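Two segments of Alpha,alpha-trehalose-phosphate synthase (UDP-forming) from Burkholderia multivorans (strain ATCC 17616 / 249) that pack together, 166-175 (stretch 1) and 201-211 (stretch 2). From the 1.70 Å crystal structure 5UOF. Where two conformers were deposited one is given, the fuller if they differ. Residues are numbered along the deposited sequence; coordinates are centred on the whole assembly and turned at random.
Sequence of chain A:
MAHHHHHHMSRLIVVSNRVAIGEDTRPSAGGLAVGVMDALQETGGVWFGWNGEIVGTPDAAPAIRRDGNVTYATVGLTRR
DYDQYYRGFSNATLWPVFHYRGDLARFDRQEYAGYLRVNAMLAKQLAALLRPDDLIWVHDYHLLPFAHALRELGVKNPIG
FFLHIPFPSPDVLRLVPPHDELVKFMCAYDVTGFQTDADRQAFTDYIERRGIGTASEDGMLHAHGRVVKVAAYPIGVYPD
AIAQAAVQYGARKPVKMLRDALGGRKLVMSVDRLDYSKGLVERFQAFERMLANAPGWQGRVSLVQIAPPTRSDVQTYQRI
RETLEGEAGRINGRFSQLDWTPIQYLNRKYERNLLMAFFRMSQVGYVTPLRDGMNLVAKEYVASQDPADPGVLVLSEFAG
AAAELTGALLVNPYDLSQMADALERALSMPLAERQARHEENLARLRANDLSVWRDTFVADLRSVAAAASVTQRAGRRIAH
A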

# COMPACT_ATOMS: atom_id res chain seq x y z
N PRO A 166 2.90 -11.45 -4.68
CA PRO A 166 1.60 -10.79 -4.86
C PRO A 166 1.62 -9.83 -6.04
O PRO A 166 2.67 -9.38 -6.49
CB PRO A 166 1.41 -10.02 -3.55
CG PRO A 166 2.32 -10.72 -2.55
CD PRO A 166 3.52 -11.09 -3.40
N PHE A 167 0.43 -9.54 -6.57
CA PHE A 167 0.30 -8.42 -7.50
C PHE A 167 -0.52 -7.34 -6.81
O PHE A 167 -1.68 -7.58 -6.46
CB PHE A 167 -0.34 -8.82 -8.83
CG PHE A 167 -0.16 -7.78 -9.89
CD1 PHE A 167 1.03 -7.69 -10.58
CD2 PHE A 167 -1.16 -6.85 -10.16
CE1 PHE A 167 1.22 -6.70 -11.55
CE2 PHE A 167 -0.98 -5.87 -11.13
CZ PHE A 167 0.21 -5.81 -11.83
N PRO A 168 0.06 -6.16 -6.59
CA PRO A 168 -0.63 -5.14 -5.80
C PRO A 168 -1.77 -4.48 -6.56
O PRO A 168 -1.79 -4.41 -7.79
CB PRO A 168 0.48 -4.13 -5.49
CG PRO A 168 1.39 -4.22 -6.70
CD PRO A 168 1.34 -5.67 -7.14
N SER A 169 -2.74 -3.98 -5.78
CA SER A 169 -3.85 -3.21 -6.34
C SER A 169 -3.32 -1.95 -7.03
O SER A 169 -2.21 -1.50 -6.76
CB SER A 169 -4.84 -2.86 -5.24
OG SER A 169 -4.19 -2.13 -4.21
N PRO A 170 -4.11 -1.36 -7.95
CA PRO A 170 -3.55 -0.28 -8.79
C PRO A 170 -3.01 0.90 -8.00
O PRO A 170 -1.97 1.46 -8.37
CB PRO A 170 -4.75 0.12 -9.67
CG PRO A 170 -5.61 -1.10 -9.72
CD PRO A 170 -5.45 -1.78 -8.39
N ASP A 171 -3.69 1.30 -6.91
CA ASP A 171 -3.20 2.41 -6.11
C ASP A 171 -1.79 2.15 -5.57
O ASP A 171 -1.02 3.09 -5.38
CB ASP A 171 -4.17 2.68 -4.96
CG ASP A 171 -4.68 1.40 -4.30
OD1 ASP A 171 -5.23 0.51 -5.00
OD2 ASP A 171 -4.55 1.30 -3.05
N VAL A 172 -1.46 0.89 -5.32
CA VAL A 172 -0.15 0.56 -4.77
C VAL A 172 0.84 0.28 -5.90
O VAL A 172 2.01 0.66 -5.81
CB VAL A 172 -0.28 -0.64 -3.82
CG1 VAL A 172 1.09 -1.13 -3.36
CG2 VAL A 172 -1.14 -0.23 -2.60
N LEU A 173 0.36 -0.33 -6.98
CA LEU A 173 1.21 -0.57 -8.14
C LEU A 173 1.79 0.73 -8.70
O LEU A 173 2.93 0.74 -9.20
CB LEU A 173 0.43 -1.29 -9.24
CG LEU A 173 1.26 -1.62 -10.50
CD1 LEU A 173 2.33 -2.69 -10.19
CD2 LEU A 173 0.39 -2.06 -11.67
N ARG A 174 1.02 1.82 -8.65
CA ARG A 174 1.47 3.09 -9.20
C ARG A 174 2.66 3.69 -8.45
O ARG A 174 3.24 4.66 -8.93
CB ARG A 174 0.30 4.08 -9.24
CG ARG A 174 -0.72 3.73 -10.30
CD ARG A 174 -2.04 4.51 -10.17
NE ARG A 174 -1.84 5.95 -10.15
CZ ARG A 174 -2.36 6.76 -9.23
NH1 ARG A 174 -3.12 6.27 -8.26
NH2 ARG A 174 -2.13 8.07 -9.30
N LEU A 175 3.04 3.12 -7.31
CA LEU A 175 4.28 3.52 -6.67
C LEU A 175 5.50 3.12 -7.48
O LEU A 175 6.58 3.67 -7.27
CB LEU A 175 4.36 2.92 -5.27
CG LEU A 175 3.19 3.37 -4.39
CD1 LEU A 175 3.26 2.72 -3.02
CD2 LEU A 175 3.14 4.86 -4.28
N GLN A 201 -7.48 -10.17 -9.66
CA GLN A 201 -8.40 -9.03 -9.71
C GLN A 201 -7.65 -7.71 -9.68
O GLN A 201 -8.10 -6.74 -10.30
CB GLN A 201 -9.38 -9.10 -8.54
CG GLN A 201 -10.50 -8.06 -8.66
CD GLN A 201 -11.41 -8.31 -9.85
OE1 GLN A 201 -11.98 -9.39 -9.99
NE2 GLN A 201 -11.56 -7.31 -10.71
N ALA A 202 -6.53 -7.63 -8.95
CA ALA A 202 -5.74 -6.40 -8.94
C ALA A 202 -5.25 -6.04 -10.33
O ALA A 202 -5.31 -4.88 -10.75
CB ALA A 202 -4.55 -6.54 -7.98
N PHE A 203 -4.76 -7.04 -11.07
CA PHE A 203 -4.32 -6.81 -12.44
C PHE A 203 -5.49 -6.41 -13.33
O PHE A 203 -5.41 -5.44 -14.10
CB PHE A 203 -3.64 -8.08 -12.96
CG PHE A 203 -3.13 -7.97 -14.37
CD1 PHE A 203 -1.99 -7.24 -14.66
CD2 PHE A 203 -3.78 -8.63 -15.41
CE1 PHE A 203 -1.51 -7.15 -15.96
CE2 PHE A 203 -3.31 -8.54 -16.72
CZ PHE A 203 -2.17 -7.80 -16.99
N THR A 204 -6.61 -7.13 -13.21
CA THR A 204 -7.80 -6.81 -13.99
C THR A 204 -8.30 -5.40 -13.68
O THR A 204 -8.68 -4.66 -14.59
CB THR A 204 -8.89 -7.85 -13.71
OG1 THR A 204 -8.41 -9.15 -14.08
CG2 THR A 204 -10.14 -7.56 -14.51
N ASP A 205 -8.29 -5.03 -12.40
CA ASP A 205 -8.69 -3.68 -12.00
C ASP A 205 -7.84 -2.63 -12.70
O ASP A 205 -8.37 -1.61 -13.17
CB ASP A 205 -8.57 -3.50 -10.49
CG ASP A 205 -9.73 -4.12 -9.72
OD1 ASP A 205 -10.73 -4.53 -10.35
OD2 ASP A 205 -9.63 -4.19 -8.48
N TYR A 206 -6.53 -2.84 -12.76
CA TYR A 206 -5.67 -1.88 -13.44
C TYR A 206 -6.09 -1.72 -14.89
O TYR A 206 -6.26 -0.59 -15.38
CB TYR A 206 -4.20 -2.32 -13.35
CG TYR A 206 -3.21 -1.28 -13.88
CD1 TYR A 206 -2.96 -1.16 -15.24
CD2 TYR A 206 -2.52 -0.44 -13.01
CE1 TYR A 206 -2.06 -0.22 -15.71
CE2 TYR A 206 -1.63 0.51 -13.48
CZ TYR A 206 -1.40 0.61 -14.83
OH TYR A 206 -0.51 1.55 -15.31
N ILE A 207 -6.28 -2.84 -15.59
CA ILE A 207 -6.61 -2.80 -17.02
C ILE A 207 -7.95 -2.12 -17.24
O ILE A 207 -8.08 -1.23 -18.09
CB ILE A 207 -6.62 -4.24 -17.59
CG1 ILE A 207 -5.23 -4.88 -17.49
CG2 ILE A 207 -7.16 -4.24 -19.02
CD1 ILE A 207 -4.26 -4.34 -18.47
N GLU A 208 -8.97 -2.52 -16.48
CA GLU A 208 -10.33 -2.04 -16.73
C GLU A 208 -10.51 -0.59 -16.28
O GLU A 208 -10.98 0.26 -17.04
CB GLU A 208 -11.34 -2.94 -16.03
CG GLU A 208 -11.47 -4.31 -16.67
CD GLU A 208 -12.44 -5.21 -15.95
OE1 GLU A 208 -12.51 -5.15 -14.70
OE2 GLU A 208 -13.14 -5.98 -16.63
N ARG A 209 -10.12 -0.29 -15.04
CA ARG A 209 -10.44 1.01 -14.48
C ARG A 209 -9.56 2.12 -15.05
O ARG A 209 -9.95 3.29 -15.00
CB ARG A 209 -10.32 0.96 -12.96
CG ARG A 209 -11.35 0.01 -12.38
CD ARG A 209 -11.22 -0.15 -10.90
NE ARG A 209 -12.41 -0.80 -10.36
CZ ARG A 209 -12.60 -1.00 -9.07
NH1 ARG A 209 -11.69 -0.60 -8.20
NH2 ARG A 209 -13.72 -1.58 -8.65
N ARG A 210 -8.40 1.79 -15.60
CA ARG A 210 -7.58 2.80 -16.24
C ARG A 210 -7.81 2.88 -17.74
O ARG A 210 -7.06 3.59 -18.43
CB ARG A 210 -6.11 2.53 -15.93
CG ARG A 210 -5.82 2.64 -14.46
CD ARG A 210 -4.39 2.34 -14.18
NE ARG A 210 -3.50 3.26 -14.87
CZ ARG A 210 -3.16 4.46 -14.42
NH1 ARG A 210 -3.65 4.89 -13.26
NH2 ARG A 210 -2.34 5.23 -15.12
N GLY A 211 -8.82 2.19 -18.26
CA GLY A 211 -9.16 2.31 -19.67
C GLY A 211 -8.18 1.66 -20.61
O GLY A 211 -8.13 2.02 -21.79
O HOH W 1 -2.99 -3.27 -10.14

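This is a small, mainly apolar contact, burying 433 Å² over both sides, in which a loop and the short helix after it lie against one helix with no direct hydrogen bond between them. The backbones come closest at S169 and A202, whose CA atoms are 4.5 Å apart, an approach that the small methyl of A202 permits: its CB sits 3.4 Å from F167 O and 3.8 Å from S169 CA. Beside it, one water donates to both P168 O and A202 O, each 2.9 Å from the water oxygen, so two carbonyls that cannot bond to each other are joined through a shared donor. A202 O also accepts the helical bond from Y206 N at 3.1 Å.

F167 and F203 form an edge-to-face pair, the edge of F203 toward the face of F167, with centroids 5.6 Å apart and planes at 79°; F167 CZ lies 3.9 Å from F203 CD1. Further along, P170 CG packs 3.9 Å from D205 CB, and L173 CD2 reaches Y206 CD2 at 3.6 Å, while P170 CB stands 4.1 Å from that same ring atom. At the far end two like charges approach, R174 NE to R210 NH1 at 3.8 Å; R174 NE and NH2 are hydrogen-bonded elsewhere in the structure.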